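Local structure of putative Type I topoisomerase (Deinococcus radiodurans, 3M4A) at residues Arg129-Ala134 and Phe233-Phe238; Pro103-Ala108 and Arg227-Pro232; Thr244-Glu249 and Val271-Asp276. The protein probably relaxes DNA as a type IB topoisomerase, breaking and rejoining one strand without ATP, and is seen here bound to DNA. One frame throughout, in Å; residues are numbered along the deposited sequence. Where two conformers were deposited one is given.

Contact 1: residues Arg129-Ala134 and Phe233-Phe238. With ACY (acetic acid), chain D; nucleotides of chain B.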
loop_
_atom_site.group_PDB
_atom_site.type_symbol
_atom_site.label_atom_id
_atom_site.label_comp_id
_atom_site.label_asym_id
_atom_site.label_seq_id
_atom_site.Cartn_x
_atom_site.Cartn_y
_atom_site.Cartn_z
ATOM N N ARG A 129 -1.079 6.639 -3.093
ATOM C CA ARG A 129 -1.916 5.933 -4.076
ATOM C C ARG A 129 -1.046 5.143 -5.044
ATOM O O ARG A 129 -1.357 4.009 -5.378
ATOM C CB ARG A 129 -2.866 6.877 -4.824
ATOM C CG ARG A 129 -3.778 6.143 -5.804
ATOM C CD ARG A 129 -4.861 7.049 -6.316
ATOM N NE ARG A 129 -5.818 7.329 -5.249
ATOM C CZ ARG A 129 -6.875 8.124 -5.378
ATOM N NH1 ARG A 129 -7.180 8.680 -6.538
ATOM N NH2 ARG A 129 -7.665 8.307 -4.338
ATOM N N LEU A 130 0.047 5.726 -5.505
ATOM C CA LEU A 130 0.961 4.986 -6.404
ATOM C C LEU A 130 1.594 3.733 -5.755
ATOM O O LEU A 130 1.726 2.709 -6.408
ATOM C CB LEU A 130 2.037 5.913 -6.949
ATOM C CG LEU A 130 1.506 6.934 -7.963
ATOM C CD1 LEU A 130 2.511 8.056 -8.200
ATOM C CD2 LEU A 130 1.163 6.202 -9.275
ATOM N N LEU A 131 1.958 3.823 -4.478
ATOM C CA LEU A 131 2.438 2.640 -3.730
ATOM C C LEU A 131 1.374 1.549 -3.704
ATOM O O LEU A 131 1.665 0.367 -3.897
ATOM C CB LEU A 131 2.802 3.009 -2.295
ATOM C CG LEU A 131 3.968 3.939 -2.008
ATOM C CD1 LEU A 131 4.027 4.354 -0.524
ATOM C CD2 LEU A 131 5.292 3.325 -2.479
ATOM N N HIS A 132 0.126 1.962 -3.470
ATOM C CA HIS A 132 -0.979 1.048 -3.341
ATOM C C HIS A 132 -1.317 0.368 -4.665
ATOM O O HIS A 132 -1.405 -0.864 -4.720
ATOM C CB HIS A 132 -2.184 1.816 -2.810
ATOM C CG HIS A 132 -3.420 0.982 -2.604
ATOM N ND1 HIS A 132 -4.673 1.549 -2.594
ATOM C CD2 HIS A 132 -3.600 -0.343 -2.393
ATOM C CE1 HIS A 132 -5.577 0.610 -2.378
ATOM N NE2 HIS A 132 -4.953 -0.552 -2.251
ATOM N N VAL A 133 -1.547 1.161 -5.715
ATOM C CA VAL A 133 -2.078 0.622 -6.961
ATOM C C VAL A 133 -0.994 0.141 -7.925
ATOM O O VAL A 133 -1.298 -0.614 -8.863
ATOM C CB VAL A 133 -3.054 1.621 -7.681
ATOM C CG1 VAL A 133 -4.117 2.148 -6.695
ATOM C CG2 VAL A 133 -2.314 2.766 -8.332
ATOM N N ALA A 134 0.253 0.582 -7.730
ATOM C CA ALA A 134 1.344 0.206 -8.633
ATOM C C ALA A 134 2.561 -0.447 -7.971
ATOM O O ALA A 134 3.491 -0.827 -8.676
ATOM C CB ALA A 134 1.772 1.414 -9.461
ATOM N N PHE A 233 1.602 -0.606 9.953
ATOM C CA PHE A 233 1.933 -1.116 8.632
ATOM C C PHE A 233 2.894 -0.139 7.973
ATOM O O PHE A 233 2.959 1.026 8.360
ATOM C CB PHE A 233 0.676 -1.333 7.798
ATOM C CG PHE A 233 -0.304 -2.290 8.426
ATOM C CD1 PHE A 233 -0.055 -3.659 8.418
ATOM C CD2 PHE A 233 -1.461 -1.829 9.047
ATOM C CE1 PHE A 233 -0.951 -4.556 8.994
ATOM C CE2 PHE A 233 -2.361 -2.719 9.640
ATOM C CZ PHE A 233 -2.111 -4.087 9.612
ATOM N N THR A 234 3.674 -0.630 7.013
ATOM C CA THR A 234 4.683 0.185 6.341
ATOM C C THR A 234 4.536 0.106 4.827
ATOM O O THR A 234 3.751 -0.694 4.296
ATOM C CB THR A 234 6.118 -0.278 6.690
ATOM O OG1 THR A 234 6.411 -1.518 6.034
ATOM C CG2 THR A 234 6.299 -0.442 8.208
ATOM N N ALA A 235 5.338 0.898 4.125
ATOM C CA ALA A 235 5.303 0.870 2.659
ATOM C C ALA A 235 5.463 -0.545 2.093
ATOM O O ALA A 235 4.875 -0.866 1.056
ATOM C CB ALA A 235 6.346 1.826 2.065
ATOM N N LYS A 236 6.238 -1.415 2.754
ATOM C CA LYS A 236 6.451 -2.769 2.242
ATOM C C LYS A 236 5.155 -3.566 2.172
ATOM O O LYS A 236 4.995 -4.442 1.309
ATOM C CB LYS A 236 7.458 -3.557 3.095
ATOM C CG LYS A 236 7.783 -4.914 2.501
ATOM C CD LYS A 236 8.942 -5.614 3.218
ATOM C CE LYS A 236 9.526 -6.719 2.349
ATOM N NZ LYS A 236 8.500 -7.671 1.826
ATOM N N ASP A 237 4.236 -3.283 3.090
ATOM C CA ASP A 237 2.950 -3.970 3.085
ATOM C C ASP A 237 2.163 -3.720 1.790
ATOM O O ASP A 237 1.365 -4.562 1.385
ATOM C CB ASP A 237 2.119 -3.600 4.315
ATOM C CG ASP A 237 2.705 -4.170 5.597
ATOM O OD1 ASP A 237 2.733 -5.413 5.716
ATOM O OD2 ASP A 237 3.142 -3.378 6.465
ATOM N N PHE A 238 2.382 -2.595 1.119
ATOM C CA PHE A 238 1.717 -2.383 -0.184
ATOM C C PHE A 238 2.227 -3.362 -1.239
ATOM O O PHE A 238 1.475 -3.764 -2.135
ATOM C CB PHE A 238 1.934 -0.968 -0.708
ATOM C CG PHE A 238 1.186 0.103 0.046
ATOM C CD1 PHE A 238 -0.206 0.118 0.065
ATOM C CD2 PHE A 238 1.877 1.115 0.690
ATOM C CE1 PHE A 238 -0.896 1.106 0.737
ATOM C CE2 PHE A 238 1.193 2.120 1.373
ATOM C CZ PHE A 238 -0.201 2.116 1.394
HETATM C C ACY D . -5.010 5.124 -2.387
HETATM O O ACY D . -5.457 6.262 -2.667
HETATM O OXT ACY D . -5.148 4.142 -3.149
HETATM C CH3 ACY D . -4.295 4.935 -1.084
ATOM P P DC B 10 -10.449 10.593 -5.293
ATOM O OP1 DC B 10 -10.181 9.851 -4.066
ATOM O OP2 DC B 10 -9.622 10.278 -6.483
ATOM O "O5'" DC B 10 -11.961 10.302 -5.695
ATOM C "C5'" DC B 10 -12.989 10.468 -4.704
ATOM C "C4'" DC B 10 -14.344 10.366 -5.360
ATOM O "O4'" DC B 10 -14.550 11.505 -6.251
ATOM C "C3'" DC B 10 -14.559 9.119 -6.221
ATOM O "O3'" DC B 10 -15.879 8.646 -6.072
ATOM C "C2'" DC B 10 -14.366 9.626 -7.633
ATOM C "C1'" DC B 10 -15.038 10.978 -7.484
ATOM N N1 DC B 10 -14.750 11.958 -8.544
ATOM C C2 DC B 10 -15.710 12.951 -8.782
ATOM O O2 DC B 10 -16.757 12.969 -8.105
ATOM N N3 DC B 10 -15.480 13.852 -9.756
ATOM C C4 DC B 10 -14.365 13.805 -10.481
ATOM N N4 DC B 10 -14.193 14.734 -11.418
ATOM C C5 DC B 10 -13.371 12.808 -10.247
ATOM C C6 DC B 10 -13.610 11.910 -9.285
HETATM O O HOH W 1 -0.957 -2.494 -2.438
#
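Phe238 lies crosswise against helix 120-134, its ring reaching over the backbone between Leu131 and His132. This part is tight. CD2 of Phe238 meets Leu131 CB at 3.7 Å, while CD1, on the other side of CG, comes within 3.6 Å of His132 CA, and the His132 peptide N lies over one face toward the rim. Leu131 CD1 adds a looser touch to Ala235 CB at 4.3 Å. Phe98 closes on Phe238 edge-to-face, and Leu226 touches Leu131, Ala235 and Phe238, so the side chains on this flank are apolar, though Leu131 O also presses on Phe238 CB (3.5 Å).

The other flank is wet and polar. A water donates to His132 O and Phe238 O, each 2.8 Å away, joining two segments that share no direct hydrogen bond. With CG anti to its backbone N (chi1 -179°), the His132 ring stands oblique to that of Phe238 (planes at 42°), its CB still touching Phe238 CE1, and puts ND1 2.7 Å from OXT of an acetic acid molecule, probably from the crystallisation liquor, in an almost straight bond; NE2 bonds to Glu325. The other acetate oxygen, O, accepts from Arg129 NE at 2.8 Å. Beyond it the guanidinium meets the DNA phosphate with its edge: NH1 donates to OP2 of DC10 of chain B at 2.9 Å, NH2 to OP1, and Asp185 pairs with NH1.

Behind Phe238, Thr234 and Asp237 form a capping box at the start of helix 235-254. The whole is a helix-helix junction in the type IB catalytic core, beside a phosphate-binding arginine typical of a DNA-contacting surface.

Contact 2: residues Pro103-Ala108 and Arg227-Pro232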
loop_
_atom_site.group_PDB
_atom_site.type_symbol
_atom_site.label_atom_id
_atom_site.label_comp_id
_atom_site.label_asym_id
_atom_site.label_seq_id
_atom_site.Cartn_x
_atom_site.Cartn_y
_atom_site.Cartn_z
ATOM N N PRO A 103 -9.535 0.747 4.000
ATOM C CA PRO A 103 -10.644 1.718 3.885
ATOM C C PRO A 103 -10.385 3.042 4.607
ATOM O O PRO A 103 -10.707 4.111 4.079
ATOM C CB PRO A 103 -11.822 0.975 4.512
ATOM C CG PRO A 103 -11.468 -0.470 4.371
ATOM C CD PRO A 103 -9.996 -0.534 4.573
ATOM N N THR A 104 -9.802 2.967 5.801
ATOM C CA THR A 104 -9.404 4.168 6.531
ATOM C C THR A 104 -8.337 4.970 5.790
ATOM O O THR A 104 -8.381 6.211 5.761
ATOM C CB THR A 104 -8.955 3.824 7.949
ATOM O OG1 THR A 104 -10.079 3.314 8.664
ATOM C CG2 THR A 104 -8.423 5.060 8.664
ATOM N N LEU A 105 -7.367 4.264 5.208
ATOM C CA LEU A 105 -6.359 4.901 4.360
ATOM C C LEU A 105 -7.015 5.706 3.249
ATOM O O LEU A 105 -6.606 6.826 2.985
ATOM C CB LEU A 105 -5.427 3.870 3.724
ATOM C CG LEU A 105 -4.421 4.356 2.684
ATOM C CD1 LEU A 105 -3.472 5.347 3.310
ATOM C CD2 LEU A 105 -3.688 3.149 2.061
ATOM N N LYS A 106 -7.993 5.104 2.574
ATOM C CA LYS A 106 -8.698 5.767 1.464
ATOM C C LYS A 106 -9.423 7.036 1.895
ATOM O O LYS A 106 -9.394 8.046 1.194
ATOM C CB LYS A 106 -9.680 4.810 0.793
ATOM C CG LYS A 106 -9.001 3.688 0.017
ATOM C CD LYS A 106 -8.390 4.170 -1.246
ATOM C CE LYS A 106 -9.450 4.629 -2.239
ATOM N NZ LYS A 106 -8.830 5.354 -3.347
ATOM N N VAL A 107 -10.071 6.994 3.053
ATOM C CA VAL A 107 -10.741 8.183 3.575
ATOM C C VAL A 107 -9.729 9.307 3.825
ATOM O O VAL A 107 -9.915 10.466 3.407
ATOM C CB VAL A 107 -11.514 7.853 4.870
ATOM C CG1 VAL A 107 -11.988 9.148 5.589
ATOM C CG2 VAL A 107 -12.683 6.925 4.555
ATOM N N ALA A 108 -8.629 8.955 4.477
ATOM C CA ALA A 108 -7.592 9.922 4.806
ATOM C C ALA A 108 -6.927 10.500 3.554
ATOM O O ALA A 108 -6.743 11.719 3.439
ATOM C CB ALA A 108 -6.564 9.279 5.688
ATOM N N ARG A 227 3.374 6.530 8.310
ATOM C CA ARG A 227 3.200 6.200 9.725
ATOM C C ARG A 227 1.867 6.717 10.257
ATOM O O ARG A 227 1.158 5.997 10.959
ATOM C CB ARG A 227 4.359 6.736 10.571
ATOM C CG ARG A 227 5.643 5.944 10.413
ATOM C CD ARG A 227 6.604 6.140 11.592
ATOM N NE ARG A 227 6.943 7.544 11.816
ATOM C CZ ARG A 227 7.792 8.261 11.073
ATOM N NH1 ARG A 227 8.407 7.726 10.026
ATOM N NH2 ARG A 227 8.026 9.534 11.381
ATOM N N GLU A 228 1.513 7.948 9.890
ATOM C CA GLU A 228 0.234 8.521 10.279
ATOM C C GLU A 228 -0.951 7.741 9.727
ATOM O O GLU A 228 -1.865 7.418 10.482
ATOM C CB GLU A 228 0.102 9.982 9.843
ATOM C CG GLU A 228 -1.267 10.561 10.198
ATOM C CD GLU A 228 -1.523 11.933 9.628
ATOM O OE1 GLU A 228 -0.549 12.622 9.295
ATOM O OE2 GLU A 228 -2.711 12.318 9.503
ATOM N N VAL A 229 -0.939 7.440 8.426
ATOM C CA VAL A 229 -2.147 6.926 7.772
ATOM C C VAL A 229 -2.282 5.405 7.786
ATOM O O VAL A 229 -3.394 4.907 7.636
ATOM C CB VAL A 229 -2.328 7.463 6.328
ATOM C CG1 VAL A 229 -2.445 9.003 6.342
ATOM C CG2 VAL A 229 -1.196 7.011 5.420
ATOM N N ILE A 230 -1.176 4.675 7.952
ATOM C CA ILE A 230 -1.230 3.206 8.045
ATOM C C ILE A 230 -0.410 2.535 9.165
ATOM O O ILE A 230 -0.519 1.326 9.348
ATOM C CB ILE A 230 -0.847 2.508 6.696
ATOM C CG1 ILE A 230 0.564 2.891 6.239
ATOM C CG2 ILE A 230 -1.881 2.822 5.644
ATOM C CD1 ILE A 230 1.177 1.953 5.193
ATOM N N GLY A 231 0.410 3.283 9.899
ATOM C CA GLY A 231 1.225 2.666 10.968
ATOM C C GLY A 231 0.367 1.830 11.909
ATOM O O GLY A 231 -0.735 2.232 12.236
ATOM N N PRO A 232 0.857 0.658 12.355
ATOM C CA PRO A 232 2.190 0.090 12.233
ATOM C C PRO A 232 2.536 -0.573 10.895
ATOM O O PRO A 232 3.657 -1.050 10.726
ATOM C CB PRO A 232 2.202 -0.963 13.347
ATOM C CG PRO A 232 0.823 -1.428 13.409
ATOM C CD PRO A 232 -0.044 -0.247 13.098
#
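Helix-to-helix packing inside the type IB catalytic core joins helix 91-113 to the C-terminal part of helix 219-230, with Leu105 set against Val229 and Ile230. The CA atoms of Leu105 and Val229 are 5.8 Å apart, and no hydrogen bond crosses between the segments. Leu105 and Val229 contribute equally to the buried surface, and Leu105 takes part in two of the three side-chain pairs. The CA-CB bond of Leu105 runs along the interface, but with CG anti to the backbone N (chi1 173°) and chi2 at 62° the methyl CD1 swings in between the two partners. There CD1 lies 3.5 Å from Val229 CG2 and 3.8 Å from Ile230 CG2. The second methyl, CD2, stays beside Ile230 CG2 at 4.0 Å, the leucine and isoleucine running side by side in the same direction. Phe238 of helix 235-254 packs on both of them, so the pair is buried from that side too. An alanine at Leu105 would lose both methyls and would probably leave a gap between Val229, Ile230 and Phe238, with the phenylalanine ring freer to shift.

Past Ile230 the chain leaves through Gly231 and a cis peptide bond to Pro232, and Arg4 bonds to the carbonyl oxygens of Glu228 and Gly231. One turn along from Leu105 the interface thins to a single pair of methyl groups: Ala108 CB points at Val229 and rests 4.2 Å from its CG1.

Contact 3: residues Thr244-Glu249 and Val271-Asp276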
loop_
_atom_site.group_PDB
_atom_site.type_symbol
_atom_site.label_atom_id
_atom_site.label_comp_id
_atom_site.label_asym_id
_atom_site.label_seq_id
_atom_site.Cartn_x
_atom_site.Cartn_y
_atom_site.Cartn_z
ATOM N N THR A 244 0.314 -10.179 -3.795
ATOM C CA THR A 244 -0.668 -11.220 -3.524
ATOM C C THR A 244 -1.954 -10.973 -4.346
ATOM O O THR A 244 -2.489 -11.903 -4.958
ATOM C CB THR A 244 -0.973 -11.310 -2.029
ATOM O OG1 THR A 244 0.225 -11.666 -1.323
ATOM C CG2 THR A 244 -2.076 -12.340 -1.727
ATOM N N LEU A 245 -2.395 -9.709 -4.389
ATOM C CA LEU A 245 -3.579 -9.316 -5.156
ATOM C C LEU A 245 -3.375 -9.598 -6.649
ATOM O O LEU A 245 -4.220 -10.218 -7.292
ATOM C CB LEU A 245 -3.906 -7.847 -4.917
ATOM C CG LEU A 245 -5.087 -7.301 -5.713
ATOM C CD1 LEU A 245 -6.394 -7.965 -5.285
ATOM C CD2 LEU A 245 -5.178 -5.780 -5.612
ATOM N N LEU A 246 -2.240 -9.140 -7.189
ATOM C CA LEU A 246 -1.930 -9.353 -8.612
ATOM C C LEU A 246 -1.886 -10.846 -8.952
ATOM O O LEU A 246 -2.444 -11.271 -9.955
ATOM C CB LEU A 246 -0.622 -8.644 -9.014
ATOM C CG LEU A 246 -0.341 -8.533 -10.508
ATOM C CD1 LEU A 246 -1.337 -7.624 -11.175
ATOM C CD2 LEU A 246 1.068 -8.020 -10.744
ATOM N N ALA A 247 -1.251 -11.635 -8.089
ATOM C CA ALA A 247 -1.239 -13.086 -8.241
ATOM C C ALA A 247 -2.656 -13.665 -8.236
ATOM O O ALA A 247 -3.015 -14.477 -9.097
ATOM C CB ALA A 247 -0.383 -13.728 -7.158
ATOM N N ALA A 248 -3.473 -13.229 -7.288
ATOM C CA ALA A 248 -4.833 -13.755 -7.180
ATOM C C ALA A 248 -5.682 -13.399 -8.411
ATOM O O ALA A 248 -6.449 -14.222 -8.923
ATOM C CB ALA A 248 -5.487 -13.242 -5.896
ATOM N N GLU A 249 -5.535 -12.169 -8.890
ATOM C CA GLU A 249 -6.227 -11.714 -10.111
ATOM C C GLU A 249 -5.799 -12.512 -11.316
ATOM O O GLU A 249 -6.633 -12.963 -12.109
ATOM C CB GLU A 249 -5.908 -10.245 -10.362
ATOM C CG GLU A 249 -6.604 -9.304 -9.437
ATOM C CD GLU A 249 -6.186 -7.848 -9.621
ATOM O OE1 GLU A 249 -5.040 -7.572 -10.071
ATOM O OE2 GLU A 249 -7.010 -6.983 -9.305
ATOM N N VAL A 271 4.003 -16.576 -10.731
ATOM C CA VAL A 271 5.138 -16.073 -9.970
ATOM C C VAL A 271 6.052 -15.222 -10.844
ATOM O O VAL A 271 6.512 -14.177 -10.411
ATOM C CB VAL A 271 5.945 -17.213 -9.281
ATOM C CG1 VAL A 271 7.238 -16.676 -8.658
ATOM C CG2 VAL A 271 5.084 -17.887 -8.216
ATOM N N LYS A 272 6.293 -15.671 -12.070
ATOM C CA LYS A 272 7.167 -14.927 -12.971
ATOM C C LYS A 272 6.543 -13.590 -13.401
ATOM O O LYS A 272 7.252 -12.595 -13.535
ATOM C CB LYS A 272 7.583 -15.807 -14.155
ATOM C CG LYS A 272 8.370 -17.036 -13.696
ATOM C CD LYS A 272 9.144 -17.720 -14.808
ATOM C CE LYS A 272 8.216 -18.349 -15.829
ATOM N NZ LYS A 272 8.896 -19.409 -16.624
ATOM N N PHE A 273 5.219 -13.558 -13.565
ATOM C CA PHE A 273 4.510 -12.328 -13.946
ATOM C C PHE A 273 4.583 -11.313 -12.813
ATOM O O PHE A 273 4.912 -10.154 -13.029
ATOM C CB PHE A 273 3.048 -12.636 -14.302
ATOM C CG PHE A 273 2.343 -11.530 -15.028
ATOM C CD1 PHE A 273 2.091 -11.622 -16.390
ATOM C CD2 PHE A 273 1.894 -10.396 -14.346
ATOM C CE1 PHE A 273 1.441 -10.609 -17.064
ATOM C CE2 PHE A 273 1.225 -9.367 -15.017
ATOM C CZ PHE A 273 1.011 -9.470 -16.384
ATOM N N VAL A 274 4.267 -11.756 -11.601
ATOM C CA VAL A 274 4.306 -10.865 -10.443
ATOM C C VAL A 274 5.752 -10.432 -10.146
ATOM O O VAL A 274 6.001 -9.292 -9.733
ATOM C CB VAL A 274 3.634 -11.529 -9.214
ATOM C CG1 VAL A 274 3.754 -10.647 -7.960
ATOM C CG2 VAL A 274 2.179 -11.832 -9.525
ATOM N N ALA A 275 6.700 -11.350 -10.342
ATOM C CA ALA A 275 8.118 -11.057 -10.139
ATOM C C ALA A 275 8.565 -9.915 -11.038
ATOM O O ALA A 275 9.290 -9.027 -10.596
ATOM C CB ALA A 275 8.965 -12.299 -10.409
ATOM N N ASP A 276 8.119 -9.943 -12.286
ATOM C CA ASP A 276 8.412 -8.876 -13.230
ATOM C C ASP A 276 7.786 -7.543 -12.805
ATOM O O ASP A 276 8.418 -6.493 -12.872
ATOM C CB ASP A 276 7.929 -9.264 -14.622
ATOM C CG ASP A 276 8.535 -8.400 -15.687
ATOM O OD1 ASP A 276 9.748 -8.556 -15.953
ATOM O OD2 ASP A 276 7.805 -7.557 -16.230
#
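An apolar packing of two successive, roughly antiparallel helices, 235-254 and 260-278, brings Leu246 and Ala247 against Phe273 and Val274 in the catalytic core, centred about 15 Å from the centre of the chain and about 16 Å at its nearest atom from the bound DNA. The segment axes approach to 9.5 Å, with 141° between their directions. The backbones come nearest at Ala247 and Val274, whose CA atoms are 6.4 Å apart; the short alanine side chain lets Val274 come up to its backbone.

Val274 fills this point with one branch. Its CG1 stands anti to the backbone N (chi1 176°), which leaves CG2 to reach across: it lies 3.7 Å from the backbone N of Ala247 and 4.0 Å from Ala247 CB. Leu246 slides past Val274 in the opposite direction, its CD2 coming to 4.2 Å from the same CG2. That leucine methyl also meets the edge of the Phe273 ring, close to the ring plane, with CD2 of each residue 4.4 Å apart. Phe273 is exposed, and its ring also meets that of Tyr250. Thr285 of helix 282-289 also touches Val274, Ile290 touches Ala247, and Leu246 touches Arg135.

No hydrogen bond or salt bridge crosses between the segments. The pairing therefore rests on van der Waals contact: methyl against methyl, backbone and ring edge, firm around Val274 CG2 and looser at the exposed phenylalanine, so between these two segments the contact is set by fit and not by directional bonds.

In the fold
Contact 2 is the buried one; contacts 1 and 3 are partly buried, the first near the middle of the chain and the third about 15 Å from it. Contacts 1 and 2 touch: the far rim of Phe238 packs on Leu105 and Ile230, so helices 91-113, 120-134, 219-230 and 235-254 meet in one cluster. Helix 235-254 carries this cluster at its start and, further along, holds helix 260-278 in contact 3, whose nearest atoms are about 6 Å from those of contact 1, with no touch between them. Contacts 2 and 3 are purely apolar across their segments, whereas contact 1 adds water, acetate and DNA phosphate, with Lys106 of helix 91-113 close to Arg129 beside these anions.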